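Local coordinates for tRNA threonylcarbamoyladenosine biosynthesis protein TsaE (Haemophilus influenzae, PDB 1HTW) that is required for forming the threonylcarbamoyl group on adenosine 37 of tRNAs that read codons beginning with adenine, and binds ADP and magnesium, at residues K19-A22 with E23-K27; K150-I153 with S154-N158. All blocks are in the same frame, centred on the assembly; numbering follows the deposited sequence.

Both contacts are local, joining residues three to five positions apart: interaction 1 along helix 11-28, interaction 2 along helix 147-155 and into the C-terminal tail. Going from the N terminus, interaction 1 (19-22 with 23-27) comes first, on the helix that follows the edge strand 3-8. Interaction 2 (150-153 with 154-158) lies on helix 147-155, which follows strand 137-144, and the tail after it. The two are in series along the chain; neither encloses or crosses the other, and each closes no more than short backbone turns. In space they meet, their centres about 11 Å apart: L25 packs on I152, I24 on A155 and F21 on F156. The first and last helices of the chain are thereby joined beside the mixed sheet.

Interaction 1 of 2, residues K19-A22 with E23-K27; sequences KKFA and EILLK
The ring of F21 meets L25 one helical turn on: the methyl CD2 of L25 comes obliquely to CE1 of F21 at 4.1 Å, the two side chains crossing at a slant. With CG of F21 anti to the backbone N (chi1 -177°), the ring leaves the helix toward the protein interior, where it touches I127 and V129 of strand 127-134, M53 of helix 46-56, I152 of helix 147-155 and F156. The other flat group, the carboxylate of E23, receives the ammonium of K19 at a single oxygen: NZ of K19 is 3.3 Å from OE2 of E23, a salt bridge whose hydrogen bond is weak. K19 and E23 run side by side from the helix, the lysine chain extended until its last bond, the glutamate bent at chi2 (-77°). NZ of K19 has a stronger partner in the carbonyl of G56, so the amine bridges E23 and the end of helix 46-56. CG of E23 also rests 3.2 Å from the carbonyl O of K19. Under these side chains run four successive i to i+4 bonds, from E23 N to K19 O (2.9 Å) through to L26 N to A22 O (2.9 Å). I24 turns to A155 and F156, whereas A22 faces M53 and I57. The arrangement is that of a regular, amphipathic alpha-helix, with an i to i+4 ion pair beside the end of helix 46-56 and an i to i+4 aromatic-aliphatic pair inward, here packed against the central sheet of a P-loop NTPase.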
ATOM      1  N   LYS A  19      -6.632   7.161   5.230  1.00 15.52           N
ATOM      2  CA  LYS A  19      -8.101   6.853   5.179  1.00 14.16           C
ATOM      3  C   LYS A  19      -8.631   7.367   3.811  1.00 21.17           C
ATOM      4  O   LYS A  19      -9.307   6.626   3.092  1.00 17.66           O
ATOM      5  CB  LYS A  19      -8.855   7.532   6.280  1.00 16.62           C
ATOM      6  CG  LYS A  19     -10.394   7.283   6.186  1.00 23.15           C
ATOM      7  CD  LYS A  19     -11.151   7.976   7.287  1.00 34.57           C
ATOM      8  CE  LYS A  19     -12.656   7.976   7.053  1.00 51.93           C
ATOM      9  NZ  LYS A  19     -13.215   6.608   6.811  1.00 38.77           N
ATOM     10  N   LYS A  20      -8.233   8.590   3.466  1.00 16.12           N
ATOM     11  CA  LYS A  20      -8.709   9.146   2.155  1.00 18.88           C
ATOM     12  C   LYS A  20      -8.200   8.312   0.995  1.00 18.87           C
ATOM     13  O   LYS A  20      -9.025   7.992   0.101  1.00 19.19           O
ATOM     14  CB  LYS A  20      -8.257  10.601   2.011  1.00 19.31           C
ATOM     15  CG  LYS A  20      -8.635  11.240   0.676  1.00 29.01           C
ATOM     16  CD  LYS A  20      -8.149  12.673   0.547  1.00 26.73           C
ATOM     17  CE  LYS A  20      -9.008  13.447  -0.476  1.00 30.28           C
ATOM     18  NZ  LYS A  20      -8.221  13.682  -1.718  1.00 52.15           N
ATOM     19  N   PHE A  21      -6.950   7.890   0.968  1.00 13.37           N
ATOM     20  CA  PHE A  21      -6.394   7.091  -0.101  1.00 13.34           C
ATOM     21  C   PHE A  21      -7.089   5.727  -0.196  1.00 16.17           C
ATOM     22  O   PHE A  21      -7.470   5.211  -1.241  1.00 18.07           O
ATOM     23  CB  PHE A  21      -4.891   6.911   0.164  1.00 15.48           C
ATOM     24  CG  PHE A  21      -4.046   6.178  -0.807  1.00 17.48           C
ATOM     25  CD1 PHE A  21      -4.263   6.239  -2.169  1.00 15.84           C
ATOM     26  CD2 PHE A  21      -2.913   5.462  -0.393  1.00 18.46           C
ATOM     27  CE1 PHE A  21      -3.447   5.530  -3.050  1.00 18.63           C
ATOM     28  CE2 PHE A  21      -2.077   4.800  -1.246  1.00 25.77           C
ATOM     29  CZ  PHE A  21      -2.373   4.802  -2.634  1.00 21.90           C
ATOM     30  N   ALA A  22      -7.304   5.073   0.961  1.00 13.16           N
ATOM     31  CA  ALA A  22      -7.935   3.737   0.950  1.00 17.34           C
ATOM     32  C   ALA A  22      -9.413   3.864   0.500  1.00 15.34           C
ATOM     33  O   ALA A  22      -9.833   3.000  -0.292  1.00 17.14           O
ATOM     34  CB  ALA A  22      -7.916   3.146   2.357  1.00 15.99           C
ATOM     35  N   GLU A  23     -10.086   4.922   0.883  1.00 14.94           N
ATOM     36  CA  GLU A  23     -11.469   5.160   0.464  1.00 19.97           C
ATOM     37  C   GLU A  23     -11.529   5.311  -1.052  1.00 22.91           C
ATOM     38  O   GLU A  23     -12.418   4.696  -1.692  1.00 20.00           O
ATOM     39  CB  GLU A  23     -12.124   6.279   1.191  1.00 17.13           C
ATOM     40  CG  GLU A  23     -12.398   6.050   2.682  1.00 20.02           C
ATOM     41  CD  GLU A  23     -13.605   5.155   2.906  1.00 56.46           C
ATOM     42  OE1 GLU A  23     -14.045   4.489   1.944  1.00 71.30           O
ATOM     43  OE2 GLU A  23     -14.127   5.116   4.045  1.00 63.31           O
ATOM     44  N   ILE A  24     -10.536   6.001  -1.630  1.00 17.50           N
ATOM     45  CA  ILE A  24     -10.506   6.117  -3.091  1.00 19.23           C
ATOM     46  C   ILE A  24     -10.324   4.766  -3.720  1.00 25.42           C
ATOM     47  O   ILE A  24     -11.054   4.392  -4.664  1.00 20.40           O
ATOM     48  CB  ILE A  24      -9.393   7.092  -3.553  1.00 12.49           C
ATOM     49  CG1 ILE A  24      -9.819   8.521  -3.254  1.00 16.70           C
ATOM     50  CG2 ILE A  24      -8.982   6.849  -4.976  1.00 22.63           C
ATOM     51  CD1 ILE A  24      -8.668   9.494  -3.496  1.00 20.60           C
ATOM     52  N   LEU A  25      -9.410   3.930  -3.224  1.00 16.31           N
ATOM     53  CA  LEU A  25      -9.204   2.587  -3.776  1.00 17.51           C
ATOM     54  C   LEU A  25     -10.464   1.729  -3.649  1.00 19.01           C
ATOM     55  O   LEU A  25     -10.732   0.979  -4.622  1.00 19.66           O
ATOM     56  CB  LEU A  25      -8.034   1.887  -3.086  1.00 17.12           C
ATOM     57  CG  LEU A  25      -6.696   2.586  -3.092  1.00 18.21           C
ATOM     58  CD1 LEU A  25      -5.632   1.600  -2.539  1.00 17.40           C
ATOM     59  CD2 LEU A  25      -6.305   2.958  -4.524  1.00 19.95           C
ATOM     60  N   LEU A  26     -11.206   1.848  -2.550  1.00 18.94           N
ATOM     61  CA  LEU A  26     -12.419   0.998  -2.453  1.00 20.31           C
ATOM     62  C   LEU A  26     -13.482   1.494  -3.459  1.00 22.16           C
ATOM     63  O   LEU A  26     -14.119   0.579  -4.017  1.00 20.14           O
ATOM     64  CB  LEU A  26     -13.079   1.178  -1.072  1.00 19.46           C
ATOM     65  CG  LEU A  26     -12.310   0.527   0.083  1.00 18.51           C
ATOM     66  CD1 LEU A  26     -13.091   0.794   1.382  1.00 22.32           C
ATOM     67  CD2 LEU A  26     -12.160  -0.964  -0.156  1.00 22.20           C
ATOM     68  N   LYS A  27     -13.619   2.783  -3.579  1.00 19.06           N
ATOM     69  CA  LYS A  27     -14.722   3.373  -4.412  1.00 17.32           C
ATOM     70  C   LYS A  27     -14.472   3.064  -5.885  1.00 24.09           C
ATOM     71  O   LYS A  27     -15.443   2.959  -6.661  1.00 23.69           O
ATOM     72  CB  LYS A  27     -14.740   4.876  -4.243  1.00 23.50           C
ATOM     73  CG  LYS A  27     -15.398   5.390  -2.960  1.00 31.00           C
ATOM     74  CD  LYS A  27     -16.849   4.933  -2.850  1.00 38.44           C
ATOM     75  CE  LYS A  27     -17.499   5.528  -1.609  1.00 40.92           C
ATOM     76  NZ  LYS A  27     -18.824   4.890  -1.323  1.00 40.84           N
TER

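Interaction 2 of 2, residues K150-I153 with S154-N158; sequences KNII and SAFSN
F156 reaches back along the chain to I152 and I153. Its CB sits 3.4 Å from the carbonyl O of I153, the same oxygen that lies at the edge of the ring, in its plane. Farther along, CD2 of F156 comes within 3.3 Å of the carbonyl O of I152, which approaches obliquely. CE2 then meets the methyl CG2 of I152 at 4.1 Å, the two side chains running together in one direction. Beyond the segments, the ring meets that of F17 with the planes nearly parallel and touches L142. This is the C-terminal part of helix 147-155, packed on helix 11-28: the i to i+4 bond from S154 N to K150 O (3.0 Å) gives way to weak bonds from A155 N to both N151 O and I152 O, then to an i to i+3 bond from F156 N to I153 O (3.1 Å), in which the donor stands above the carbonyl plane. S154 adds a side-chain grip. Its OG, flanked by the backbone N and C (chi1 68°), turns back along the helix and donates to N151 O at 2.8 Å. That carbonyl thus takes a hydroxyl as well as the weak amide bond. S157, poorly ordered, donates from OG to S154 O at 3.0 Å.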
ATOM      1  N   LYS A 150      -3.242   6.369 -12.795  1.00 16.90           N
ATOM      2  CA  LYS A 150      -3.697   7.698 -13.190  1.00 19.62           C
ATOM      3  C   LYS A 150      -5.042   8.076 -12.667  1.00 15.86           C
ATOM      4  O   LYS A 150      -5.322   9.166 -12.170  1.00 20.50           O
ATOM      5  CB  LYS A 150      -3.601   7.851 -14.719  1.00 24.23           C
ATOM      6  CG  LYS A 150      -4.502   8.991 -15.209  1.00 46.30           C
ATOM      7  CD  LYS A 150      -3.921   9.646 -16.455  1.00 68.07           C
ATOM      8  CE  LYS A 150      -4.780  10.826 -16.894  1.00 75.15           C
ATOM      9  NZ  LYS A 150      -4.718  11.938 -15.896  1.00 55.47           N
ATOM     10  N   ASN A 151      -6.010   7.104 -12.714  1.00 20.61           N
ATOM     11  CA  ASN A 151      -7.343   7.291 -12.196  1.00 19.32           C
ATOM     12  C   ASN A 151      -7.370   7.490 -10.675  1.00 16.36           C
ATOM     13  O   ASN A 151      -8.149   8.288 -10.157  1.00 19.99           O
ATOM     14  CB  ASN A 151      -8.214   6.084 -12.603  1.00 26.09           C
ATOM     15  CG  ASN A 151      -8.572   6.197 -14.107  1.00 28.24           C
ATOM     16  OD1 ASN A 151      -8.645   7.299 -14.638  1.00 26.48           O
ATOM     17  ND2 ASN A 151      -8.847   5.072 -14.723  1.00 27.78           N
ATOM     18  N   ILE A 152      -6.468   6.788  -9.988  1.00 22.68           N
ATOM     19  CA  ILE A 152      -6.360   6.967  -8.539  1.00 18.98           C
ATOM     20  C   ILE A 152      -5.906   8.384  -8.190  1.00 17.06           C
ATOM     21  O   ILE A 152      -6.487   9.023  -7.334  1.00 20.58           O
ATOM     22  CB  ILE A 152      -5.392   5.956  -7.913  1.00 17.06           C
ATOM     23  CG1 ILE A 152      -5.970   4.533  -7.962  1.00 24.73           C
ATOM     24  CG2 ILE A 152      -5.134   6.345  -6.445  1.00 19.31           C
ATOM     25  CD1 ILE A 152      -4.949   3.452  -7.830  1.00 19.01           C
ATOM     26  N   ILE A 153      -4.872   8.848  -8.911  1.00 19.26           N
ATOM     27  CA  ILE A 153      -4.362  10.185  -8.636  1.00 19.89           C
ATOM     28  C   ILE A 153      -5.381  11.267  -8.983  1.00 22.13           C
ATOM     29  O   ILE A 153      -5.551  12.224  -8.220  1.00 26.71           O
ATOM     30  CB  ILE A 153      -3.019  10.390  -9.390  1.00 31.90           C
ATOM     31  CG1 ILE A 153      -1.942   9.684  -8.542  1.00 28.00           C
ATOM     32  CG2 ILE A 153      -2.722  11.894  -9.484  1.00 30.56           C
ATOM     33  CD1 ILE A 153      -0.568   9.635  -9.160  1.00 35.13           C
ATOM     34  N   SER A 154      -6.137  11.064 -10.050  1.00 23.22           N
ATOM     35  CA  SER A 154      -7.138  12.044 -10.459  1.00 27.45           C
ATOM     36  C   SER A 154      -8.237  12.136  -9.409  1.00 37.26           C
ATOM     37  O   SER A 154      -8.853  13.186  -9.250  1.00 35.51           O
ATOM     38  CB  SER A 154      -7.734  11.713 -11.832  1.00 29.84           C
ATOM     39  OG  SER A 154      -8.509  10.530 -11.728  1.00 47.28           O
ATOM     40  N   ALA A 155      -8.444  11.031  -8.689  1.00 29.31           N
ATOM     41  CA  ALA A 155      -9.499  11.038  -7.665  1.00 35.59           C
ATOM     42  C   ALA A 155      -9.192  11.937  -6.502  1.00 39.24           C
ATOM     43  O   ALA A 155     -10.100  12.364  -5.754  1.00 37.28           O
ATOM     44  CB  ALA A 155      -9.781   9.601  -7.229  1.00 34.98           C
ATOM     45  N   PHE A 156      -7.926  12.300  -6.287  1.00 35.94           N
ATOM     46  CA  PHE A 156      -7.537  13.135  -5.179  1.00 47.97           C
ATOM     47  C   PHE A 156      -7.964  14.586  -5.312  1.00 61.51           C
ATOM     48  O   PHE A 156      -7.951  15.325  -4.317  1.00 63.38           O
ATOM     49  CB  PHE A 156      -6.020  13.049  -4.952  1.00 42.59           C
ATOM     50  CG  PHE A 156      -5.670  11.855  -4.103  1.00 28.07           C
ATOM     51  CD1 PHE A 156      -5.706  11.960  -2.723  1.00 33.11           C
ATOM     52  CD2 PHE A 156      -5.332  10.650  -4.678  1.00 30.51           C
ATOM     53  CE1 PHE A 156      -5.322  10.905  -1.935  1.00 25.25           C
ATOM     54  CE2 PHE A 156      -4.900   9.587  -3.886  1.00 33.51           C
ATOM     55  CZ  PHE A 156      -4.970   9.704  -2.513  1.00 27.16           C
ATOM     56  N   SER A 157      -8.336  14.991  -6.515  1.00 67.08           N
ATOM     57  CA  SER A 157      -8.732  16.354  -6.810  1.00 76.71           C
ATOM     58  C   SER A 157      -9.902  16.841  -5.963  1.00 81.59           C
ATOM     59  O   SER A 157     -10.494  16.102  -5.181  1.00 88.37           O
ATOM     60  CB  SER A 157      -9.104  16.500  -8.293  1.00 80.82           C
ATOM     61  OG  SER A 157      -8.053  16.090  -9.144  1.00 74.27           O
ATOM     62  N   ASN A 158     -10.232  18.117  -6.137  1.00 84.14           N
ATOM     63  CA  ASN A 158     -11.324  18.749  -5.403  1.00 85.91           C
ATOM     64  C   ASN A 158     -12.486  19.069  -6.337  1.00 86.71           C
ATOM     65  O   ASN A 158     -13.476  18.309  -6.358  1.00 87.93           O
ATOM     66  CB  ASN A 158     -10.828  20.027  -4.721  1.00 90.23           C
ATOM     67  CG  ASN A 158     -11.938  20.832  -4.085  1.00 95.08           C
ATOM     68  OD1 ASN A 158     -12.675  21.546  -4.767  1.00 97.63           O
ATOM     69  ND2 ASN A 158     -12.062  20.734  -2.765  1.00 99.00           N
TER